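Local structure of prophenoloxidase b (Marsupenaeus japonicus, 3WKY) at residues A[45-50]-A[104-109]; A[214-219]-A[624-629]; A[323-328]-A[409-414]. The protein is the inactive precursor of a haemolymph phenoloxidase, a type 3 copper protein whose active form probably hydroxylates monophenols and oxidises o-diphenols. One frame throughout, in Å; residues are numbered along the deposited sequence.

Contact 1: A[45-50]-A[104-109]; sequences AVTVLD and KDHVNS
D105 OD2 is gripped by the backbone T47 N (3.0 Å, N-H...O angle 161°), which comes in on the anti side of the carboxylate and somewhat out of its plane, and by a water that also donates to A45 O. The contact ties strand 45-47, paired antiparallel with 36-38, to the turn linking helices 93-103 and 109-122 of the hemocyanin-type all-alpha region. The other carboxylate oxygen, OD1, accepts from T22 N at the start of helix 22-29. Beside it H106 NE2 donates to both oxygens of T47, O at 2.8 Å and OG1 at 3.1 Å; the bond to O is bent. T47 O lies in the ring plane, yet NE2 stands 42° above the plane of that carbonyl. T47 OG1 sits between its own backbone N and carbonyl carbon, where it also bonds M102 O and accepts from a water held by D105 N. V46 straddles the pair, CG2 against the D105 carboxylate and CG1 3.4 Å from H106 CE1. Over one ring face lies L49 CB, a CH-pi contact 4.0 Å from the H106 ring centroid and only 11° off its normal.

Contact 2: A[214-219]-A[624-629]; sequences DRDRRG and QPIPDP
The R217 guanidinium has I626 CG2 over one face, 3.7 Å from R217 NH1, while D628 O and a bridging water lie at its edge, near its plane. R217 NH1 donates to D628 O at 2.8 Å; the bond lies in the carbonyl plane and leaves the oxygen at a C=O...N angle of 159°. The side chains of R217 and I626 cross at about a right angle, with I626 CG1 3.9 Å from R217 CD. Two further partners fix the rotation of the guanidinium: NE forms a salt bridge with E220 and NH2 donates to W630 O, while Y333 adds a cation-pi contact. The segments thereby join two parts of the hemocyanin fold, a proline-rich loop of the ig-like region and the entry to helix 218-239 in the copper-containing region. R217 holds the N-cap position of this helix, which carries H226 of the dicopper-oxygen pocket. D216 meets the same loop with its carboxylate. Its CG lies anti to the backbone N (chi1 -177°), and D216 OD2 accepts from I626 N at 2.7 Å on its anti lone pair, with P625 CB alongside at 3.6 Å from OD2. The bridging water donates to D216 OD2 and I626 O and accepts from R217 NH1, linking aspartate and arginine without direct contact. D628 turns its own carboxylate to R504, in a salt bridge through OD2.

Contact 3: A[323-328]-A[409-414]; sequences LTDNPE and LTQPPY
Q411 leaves the backbone with CG anti to its carbonyl carbon, and the chain bends at chi2 (-54°); its amide meets the backbone of 323-325, where Q411 OE1 accepts from D325 N at 2.9 Å. That N-H points nearly straight at the oxygen (167°), although the nitrogen stands 51° above the plane of the Q411 side-chain carbonyl. This bond joins two loops of the hemocyanin fold: that between strand 320-322 and helix 334-343, and that just past helix 391-409, which carries H397 of the dicopper-oxygen pocket. An ST turn shapes 324-326, T324 OG1 accepting from N326 N at 3.0 Å. The other end of the amide is fixed within its own segment, Q411 NE2 donating in the amide plane to T410 OG1 at 3.0 Å. Waters extend the grip, one joining L323 O to Q411 NE2 and another donating to OE1 from beside T324 OG1. Most partners of the D325 carboxylate lie outside the segments (OD2 with K408 in a salt bridge, OD1 with Y407 OH and I335 N), but a water joins OD2 to Y414 OH. Another copy of the protein packs here, its T686 on N326 and its D586 on P412. N326 OD1 accepts from R638 and Q418. N326 and P412 approach tip to tip, N326 ND2 3.6 Å from P412 CG, and ND2 donates to a water that donates in turn to P413 O.

How the contacts relate
Contacts 1 and 2 lie at the surface, whereas contact 3 is largely buried, partly beneath a second subunit. Contacts 2 and 3 are neighbours, with nearest atoms about 6 Å apart, and both draw on the copper-containing region; 323-328 and 409-414 fall within the long loop that contact 2 closes. Contact 1 stands apart by the all-alpha region, its centre about 37 Å from that of contact 2 and about 51 Å from that of contact 3. Their chemistry differs accordingly: a carboxylate and an imidazole grip a strand in contact 1, charged side chains seize loop backbone in contact 2, and a neutral amide does so in contact 3.

Contact 1: A[45-50]-A[104-109]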
loop_
_atom_site.group_PDB
_atom_site.type_symbol
_atom_site.label_atom_id
_atom_site.label_comp_id
_atom_site.label_asym_id
_atom_site.label_seq_id
_atom_site.Cartn_x
_atom_site.Cartn_y
_atom_site.Cartn_z
ATOM N N ALA A 45 -58.035 -5.701 -12.946
ATOM C CA ALA A 45 -58.351 -5.979 -14.338
ATOM C C ALA A 45 -57.077 -6.061 -15.173
ATOM O O ALA A 45 -56.308 -5.101 -15.266
ATOM C CB ALA A 45 -59.286 -4.921 -14.891
ATOM N N VAL A 46 -56.870 -7.226 -15.774
ATOM C CA VAL A 46 -55.698 -7.503 -16.585
ATOM C C VAL A 46 -56.198 -8.297 -17.791
ATOM O O VAL A 46 -57.167 -9.044 -17.670
ATOM C CB VAL A 46 -54.656 -8.290 -15.747
ATOM C CG1 VAL A 46 -53.968 -9.368 -16.555
ATOM C CG2 VAL A 46 -53.642 -7.337 -15.113
ATOM N N THR A 47 -55.585 -8.112 -18.958
ATOM C CA THR A 47 -56.010 -8.844 -20.148
ATOM C C THR A 47 -55.777 -10.329 -19.966
ATOM O O THR A 47 -54.856 -10.736 -19.259
ATOM C CB THR A 47 -55.240 -8.412 -21.409
ATOM O OG1 THR A 47 -53.833 -8.551 -21.179
ATOM C CG2 THR A 47 -55.561 -6.976 -21.774
ATOM N N VAL A 48 -56.617 -11.143 -20.596
ATOM C CA VAL A 48 -56.372 -12.573 -20.639
ATOM C C VAL A 48 -55.291 -12.824 -21.676
ATOM O O VAL A 48 -55.378 -12.327 -22.801
ATOM C CB VAL A 48 -57.636 -13.366 -21.029
ATOM C CG1 VAL A 48 -57.335 -14.863 -21.061
ATOM C CG2 VAL A 48 -58.771 -13.066 -20.057
ATOM N N LEU A 49 -54.271 -13.584 -21.303
ATOM C CA LEU A 49 -53.215 -13.919 -22.248
ATOM C C LEU A 49 -53.494 -15.271 -22.904
ATOM O O LEU A 49 -53.361 -16.315 -22.268
ATOM C CB LEU A 49 -51.847 -13.926 -21.558
ATOM C CG LEU A 49 -50.642 -14.208 -22.462
ATOM C CD1 LEU A 49 -50.605 -13.212 -23.603
ATOM C CD2 LEU A 49 -49.336 -14.172 -21.674
ATOM N N ASP A 50 -53.894 -15.235 -24.173
ATOM C CA ASP A 50 -54.140 -16.447 -24.954
ATOM C C ASP A 50 -52.949 -17.395 -24.878
ATOM O O ASP A 50 -51.818 -16.990 -25.152
ATOM C CB ASP A 50 -54.390 -16.090 -26.422
ATOM C CG ASP A 50 -55.785 -15.551 -26.672
ATOM O OD1 ASP A 50 -56.486 -15.209 -25.695
ATOM O OD2 ASP A 50 -56.178 -15.463 -27.855
ATOM N N LYS A 104 -49.339 -6.563 -23.052
ATOM C CA LYS A 104 -48.845 -5.406 -22.312
ATOM C C LYS A 104 -48.921 -5.540 -20.789
ATOM O O LYS A 104 -48.005 -5.103 -20.086
ATOM C CB LYS A 104 -49.580 -4.145 -22.759
ATOM C CG LYS A 104 -49.120 -2.884 -22.065
ATOM C CD LYS A 104 -49.955 -1.699 -22.499
ATOM C CE LYS A 104 -49.287 -0.392 -22.136
ATOM N NZ LYS A 104 -49.420 0.012 -20.714
ATOM N N ASP A 105 -49.997 -6.141 -20.281
ATOM C CA ASP A 105 -50.157 -6.330 -18.835
ATOM C C ASP A 105 -49.224 -7.387 -18.247
ATOM O O ASP A 105 -49.100 -7.497 -17.029
ATOM C CB ASP A 105 -51.601 -6.732 -18.499
ATOM C CG ASP A 105 -52.554 -5.554 -18.480
ATOM O OD1 ASP A 105 -52.140 -4.448 -18.072
ATOM O OD2 ASP A 105 -53.730 -5.744 -18.864
ATOM N N HIS A 106 -48.580 -8.167 -19.108
ATOM C CA HIS A 106 -47.878 -9.367 -18.679
ATOM C C HIS A 106 -46.369 -9.308 -18.863
ATOM O O HIS A 106 -45.666 -10.256 -18.507
ATOM C CB HIS A 106 -48.440 -10.573 -19.428
ATOM C CG HIS A 106 -49.928 -10.690 -19.319
ATOM N ND1 HIS A 106 -50.544 -11.407 -18.315
ATOM C CD2 HIS A 106 -50.922 -10.145 -20.060
ATOM C CE1 HIS A 106 -51.855 -11.315 -18.455
ATOM N NE2 HIS A 106 -52.111 -10.553 -19.505
ATOM N N VAL A 107 -45.880 -8.204 -19.420
ATOM C CA VAL A 107 -44.451 -8.033 -19.672
ATOM C C VAL A 107 -43.919 -6.799 -18.962
ATOM O O VAL A 107 -44.652 -5.828 -18.744
ATOM C CB VAL A 107 -44.143 -7.897 -21.180
ATOM C CG1 VAL A 107 -44.328 -9.221 -21.891
ATOM C CG2 VAL A 107 -45.019 -6.836 -21.801
ATOM N N ASN A 108 -42.645 -6.854 -18.575
ATOM C CA ASN A 108 -41.932 -5.716 -18.011
ATOM C C ASN A 108 -42.113 -4.506 -18.946
ATOM O O ASN A 108 -41.966 -4.635 -20.160
ATOM C CB ASN A 108 -40.451 -6.115 -17.879
ATOM C CG ASN A 108 -39.570 -4.972 -17.453
ATOM O OD1 ASN A 108 -39.299 -4.070 -18.240
ATOM N ND2 ASN A 108 -39.094 -5.012 -16.206
ATOM N N SER A 109 -42.454 -3.340 -18.401
ATOM C CA SER A 109 -42.809 -2.225 -19.270
ATOM C C SER A 109 -41.635 -1.710 -20.101
ATOM O O SER A 109 -41.831 -1.335 -21.256
ATOM C CB SER A 109 -43.490 -1.093 -18.496
ATOM O OG SER A 109 -42.738 -0.707 -17.366
HETATM O O HOH W 1 -55.455 -3.848 -17.926
HETATM O O HOH W 2 -52.423 -6.118 -21.594
#

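Contact 2: A[214-219]-A[624-629]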
loop_
_atom_site.group_PDB
_atom_site.type_symbol
_atom_site.label_atom_id
_atom_site.label_comp_id
_atom_site.label_asym_id
_atom_site.label_seq_id
_atom_site.Cartn_x
_atom_site.Cartn_y
_atom_site.Cartn_z
ATOM N N ASP A 214 -28.262 -9.838 -40.703
ATOM C CA ASP A 214 -29.346 -8.877 -40.876
ATOM C C ASP A 214 -28.897 -7.425 -40.713
ATOM O O ASP A 214 -29.692 -6.497 -40.876
ATOM C CB ASP A 214 -30.509 -9.219 -39.949
ATOM C CG ASP A 214 -31.205 -10.502 -40.359
ATOM O OD1 ASP A 214 -30.729 -11.149 -41.322
ATOM O OD2 ASP A 214 -32.216 -10.862 -39.722
ATOM N N ARG A 215 -27.621 -7.238 -40.389
ATOM C CA ARG A 215 -26.988 -5.927 -40.497
ATOM C C ARG A 215 -25.703 -6.061 -41.316
ATOM O O ARG A 215 -25.128 -7.148 -41.424
ATOM C CB ARG A 215 -26.693 -5.331 -39.114
ATOM C CG ARG A 215 -27.933 -4.996 -38.277
ATOM C CD ARG A 215 -28.792 -3.892 -38.904
ATOM N NE ARG A 215 -29.936 -3.559 -38.056
ATOM C CZ ARG A 215 -31.070 -4.252 -38.037
ATOM N NH1 ARG A 215 -31.213 -5.309 -38.828
ATOM N NH2 ARG A 215 -32.063 -3.894 -37.233
ATOM N N ASP A 216 -25.267 -4.963 -41.916
ATOM C CA ASP A 216 -24.017 -4.955 -42.652
ATOM C C ASP A 216 -23.006 -4.188 -41.803
ATOM O O ASP A 216 -23.270 -3.039 -41.433
ATOM C CB ASP A 216 -24.232 -4.247 -44.007
ATOM C CG ASP A 216 -22.987 -4.239 -44.886
ATOM O OD1 ASP A 216 -22.301 -5.277 -44.985
ATOM O OD2 ASP A 216 -22.704 -3.190 -45.511
ATOM N N ARG A 217 -21.877 -4.823 -41.478
ATOM C CA ARG A 217 -20.768 -4.139 -40.796
ATOM C C ARG A 217 -21.199 -3.523 -39.465
ATOM O O ARG A 217 -20.808 -2.396 -39.125
ATOM C CB ARG A 217 -20.136 -3.094 -41.731
ATOM C CG ARG A 217 -19.529 -3.755 -42.973
ATOM C CD ARG A 217 -19.320 -2.782 -44.135
ATOM N NE ARG A 217 -18.322 -1.765 -43.824
ATOM C CZ ARG A 217 -17.943 -0.800 -44.661
ATOM N NH1 ARG A 217 -18.481 -0.705 -45.882
ATOM N NH2 ARG A 217 -17.031 0.080 -44.273
ATOM N N ARG A 218 -22.012 -4.267 -38.717
ATOM C CA ARG A 218 -22.582 -3.753 -37.467
ATOM C C ARG A 218 -21.503 -3.550 -36.397
ATOM O O ARG A 218 -21.585 -2.622 -35.589
ATOM C CB ARG A 218 -23.650 -4.707 -36.917
ATOM C CG ARG A 218 -24.618 -4.050 -35.904
ATOM C CD ARG A 218 -25.322 -5.097 -35.041
ATOM N NE ARG A 218 -24.305 -5.857 -34.315
ATOM C CZ ARG A 218 -23.693 -5.418 -33.220
ATOM N NH1 ARG A 218 -24.047 -4.262 -32.672
ATOM N NH2 ARG A 218 -22.743 -6.150 -32.660
ATOM N N GLY A 219 -20.522 -4.442 -36.378
ATOM C CA GLY A 219 -19.400 -4.323 -35.456
ATOM C C GLY A 219 -18.574 -3.092 -35.755
ATOM O O GLY A 219 -18.108 -2.394 -34.849
ATOM N N GLN A 624 -30.426 -2.329 -45.509
ATOM C CA GLN A 624 -29.543 -2.012 -46.638
ATOM C C GLN A 624 -28.077 -2.126 -46.243
ATOM O O GLN A 624 -27.712 -1.778 -45.124
ATOM C CB GLN A 624 -29.799 -0.588 -47.142
ATOM C CG GLN A 624 -31.116 -0.374 -47.870
ATOM C CD GLN A 624 -31.295 1.071 -48.318
ATOM O OE1 GLN A 624 -30.319 1.807 -48.490
ATOM N NE2 GLN A 624 -32.545 1.486 -48.498
ATOM N N PRO A 625 -27.226 -2.600 -47.165
ATOM C CA PRO A 625 -25.785 -2.598 -46.888
ATOM C C PRO A 625 -25.223 -1.178 -46.821
ATOM O O PRO A 625 -25.836 -0.246 -47.349
ATOM C CB PRO A 625 -25.197 -3.335 -48.094
ATOM C CG PRO A 625 -26.210 -3.159 -49.180
ATOM C CD PRO A 625 -27.538 -3.186 -48.482
ATOM N N ILE A 626 -24.088 -1.011 -46.147
ATOM C CA ILE A 626 -23.329 0.232 -46.221
ATOM C C ILE A 626 -22.910 0.403 -47.690
ATOM O O ILE A 626 -22.242 -0.465 -48.255
ATOM C CB ILE A 626 -22.073 0.174 -45.315
ATOM C CG1 ILE A 626 -22.422 -0.360 -43.916
ATOM C CG2 ILE A 626 -21.387 1.545 -45.232
ATOM C CD1 ILE A 626 -22.922 0.687 -42.960
ATOM N N PRO A 627 -23.318 1.509 -48.326
ATOM C CA PRO A 627 -23.123 1.623 -49.780
ATOM C C PRO A 627 -21.637 1.690 -50.150
ATOM O O PRO A 627 -21.157 1.054 -51.094
ATOM C CB PRO A 627 -23.793 2.963 -50.124
ATOM C CG PRO A 627 -24.521 3.405 -48.875
ATOM C CD PRO A 627 -23.810 2.760 -47.728
ATOM N N ASP A 628 -20.926 2.472 -49.356
ATOM C CA ASP A 628 -19.527 2.826 -49.533
ATOM C C ASP A 628 -18.614 1.668 -49.111
ATOM O O ASP A 628 -18.714 1.178 -47.986
ATOM C CB ASP A 628 -19.305 4.053 -48.645
ATOM C CG ASP A 628 -17.915 4.609 -48.724
ATOM O OD1 ASP A 628 -17.148 4.196 -49.615
ATOM O OD2 ASP A 628 -17.603 5.483 -47.878
ATOM N N PRO A 629 -17.718 1.215 -50.007
ATOM C CA PRO A 629 -16.833 0.116 -49.601
ATOM C C PRO A 629 -15.683 0.563 -48.682
ATOM O O PRO A 629 -15.081 -0.301 -48.040
ATOM C CB PRO A 629 -16.271 -0.387 -50.931
ATOM C CG PRO A 629 -16.279 0.827 -51.810
ATOM C CD PRO A 629 -17.499 1.614 -51.412
HETATM O O HOH W 3 -20.725 -2.113 -47.202
HETATM O O HOH W 4 -27.816 -3.485 -42.663
#

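Contact 3: A[323-328]-A[409-414]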
loop_
_atom_site.group_PDB
_atom_site.type_symbol
_atom_site.label_atom_id
_atom_site.label_comp_id
_atom_site.label_asym_id
_atom_site.label_seq_id
_atom_site.Cartn_x
_atom_site.Cartn_y
_atom_site.Cartn_z
ATOM N N LEU A 323 -7.480 -10.529 -40.178
ATOM C CA LEU A 323 -7.991 -9.188 -39.919
ATOM C C LEU A 323 -7.365 -8.211 -40.902
ATOM O O LEU A 323 -6.148 -8.014 -40.905
ATOM C CB LEU A 323 -7.629 -8.731 -38.495
ATOM C CG LEU A 323 -8.227 -9.532 -37.346
ATOM C CD1 LEU A 323 -7.680 -8.974 -36.011
ATOM C CD2 LEU A 323 -9.753 -9.450 -37.371
ATOM N N THR A 324 -8.184 -7.585 -41.741
ATOM C CA THR A 324 -7.648 -6.573 -42.656
ATOM C C THR A 324 -8.718 -5.559 -43.031
ATOM O O THR A 324 -9.883 -5.927 -43.202
ATOM C CB THR A 324 -7.052 -7.227 -43.944
ATOM O OG1 THR A 324 -6.500 -6.210 -44.785
ATOM C CG2 THR A 324 -8.123 -7.994 -44.726
ATOM N N ASP A 325 -8.337 -4.286 -43.139
ATOM C CA ASP A 325 -9.262 -3.276 -43.636
ATOM C C ASP A 325 -9.012 -3.015 -45.129
ATOM O O ASP A 325 -9.546 -2.059 -45.692
ATOM C CB ASP A 325 -9.170 -1.970 -42.838
ATOM C CG ASP A 325 -9.887 -2.047 -41.479
ATOM O OD1 ASP A 325 -10.324 -3.151 -41.085
ATOM O OD2 ASP A 325 -10.010 -0.999 -40.810
ATOM N N ASN A 326 -8.182 -3.868 -45.734
ATOM C CA ASN A 326 -8.029 -3.953 -47.199
ATOM C C ASN A 326 -8.554 -5.330 -47.643
ATOM O O ASN A 326 -7.780 -6.161 -48.117
ATOM C CB ASN A 326 -6.546 -3.892 -47.613
ATOM C CG ASN A 326 -5.906 -2.506 -47.457
ATOM O OD1 ASN A 326 -6.566 -1.468 -47.509
ATOM N ND2 ASN A 326 -4.582 -2.500 -47.304
ATOM N N PRO A 327 -9.854 -5.605 -47.461
ATOM C CA PRO A 327 -10.277 -6.993 -47.671
ATOM C C PRO A 327 -10.386 -7.385 -49.150
ATOM O O PRO A 327 -10.500 -6.519 -50.011
ATOM C CB PRO A 327 -11.674 -7.024 -47.053
ATOM C CG PRO A 327 -12.179 -5.630 -47.224
ATOM C CD PRO A 327 -10.986 -4.729 -47.096
ATOM N N GLU A 328 -10.348 -8.685 -49.418
ATOM C CA GLU A 328 -10.724 -9.211 -50.726
ATOM C C GLU A 328 -12.224 -9.037 -50.886
ATOM O O GLU A 328 -12.947 -8.864 -49.900
ATOM C CB GLU A 328 -10.384 -10.698 -50.814
ATOM C CG GLU A 328 -8.897 -11.003 -50.768
ATOM C CD GLU A 328 -8.619 -12.488 -50.689
ATOM O OE1 GLU A 328 -9.577 -13.276 -50.797
ATOM O OE2 GLU A 328 -7.444 -12.868 -50.514
ATOM N N LEU A 409 -4.117 0.928 -36.017
ATOM C CA LEU A 409 -2.683 1.165 -36.187
ATOM C C LEU A 409 -1.933 -0.017 -36.817
ATOM O O LEU A 409 -0.834 0.155 -37.364
ATOM C CB LEU A 409 -2.037 1.570 -34.854
ATOM C CG LEU A 409 -2.379 2.971 -34.340
ATOM C CD1 LEU A 409 -1.650 3.253 -33.024
ATOM C CD2 LEU A 409 -2.067 4.056 -35.390
ATOM N N THR A 410 -2.512 -1.213 -36.759
ATOM C CA THR A 410 -1.860 -2.369 -37.381
ATOM C C THR A 410 -2.024 -2.360 -38.902
ATOM O O THR A 410 -1.389 -3.145 -39.599
ATOM C CB THR A 410 -2.397 -3.715 -36.871
ATOM O OG1 THR A 410 -3.787 -3.840 -37.206
ATOM C CG2 THR A 410 -2.210 -3.841 -35.346
ATOM N N GLN A 411 -2.886 -1.489 -39.403
ATOM C CA GLN A 411 -3.175 -1.474 -40.840
ATOM C C GLN A 411 -2.172 -0.626 -41.596
ATOM O O GLN A 411 -1.698 0.400 -41.088
ATOM C CB GLN A 411 -4.609 -0.991 -41.079
ATOM C CG GLN A 411 -5.629 -1.922 -40.405
ATOM C CD GLN A 411 -5.442 -3.360 -40.836
ATOM O OE1 GLN A 411 -5.704 -3.699 -41.990
ATOM N NE2 GLN A 411 -4.965 -4.217 -39.918
ATOM N N PRO A 412 -1.829 -1.057 -42.818
ATOM C CA PRO A 412 -0.885 -0.252 -43.607
ATOM C C PRO A 412 -1.521 1.064 -44.015
ATOM O O PRO A 412 -2.740 1.117 -44.206
ATOM C CB PRO A 412 -0.622 -1.118 -44.852
ATOM C CG PRO A 412 -1.834 -1.971 -44.999
ATOM C CD PRO A 412 -2.313 -2.245 -43.545
ATOM N N PRO A 413 -0.715 2.128 -44.143
ATOM C CA PRO A 413 -1.256 3.412 -44.600
ATOM C C PRO A 413 -1.931 3.235 -45.956
ATOM O O PRO A 413 -1.528 2.346 -46.713
ATOM C CB PRO A 413 -0.004 4.277 -44.777
ATOM C CG PRO A 413 1.016 3.666 -43.837
ATOM C CD PRO A 413 0.732 2.192 -43.844
ATOM N N TYR A 414 -2.954 4.036 -46.233
ATOM C CA TYR A 414 -3.574 4.044 -47.554
ATOM C C TYR A 414 -2.517 4.346 -48.613
ATOM O O TYR A 414 -1.671 5.224 -48.421
ATOM C CB TYR A 414 -4.702 5.078 -47.615
ATOM C CG TYR A 414 -5.892 4.699 -46.755
ATOM C CD1 TYR A 414 -6.715 3.636 -47.110
ATOM C CD2 TYR A 414 -6.198 5.410 -45.602
ATOM C CE1 TYR A 414 -7.812 3.289 -46.325
ATOM C CE2 TYR A 414 -7.289 5.058 -44.800
ATOM C CZ TYR A 414 -8.085 4.006 -45.171
ATOM O OH TYR A 414 -9.162 3.667 -44.380
HETATM O O HOH W 5 -3.989 -6.992 -39.517
HETATM O O HOH W 6 -4.176 -5.334 -43.466
HETATM O O HOH W 7 -8.973 1.178 -42.383
HETATM O O HOH W 8 -3.164 0.225 -47.763
#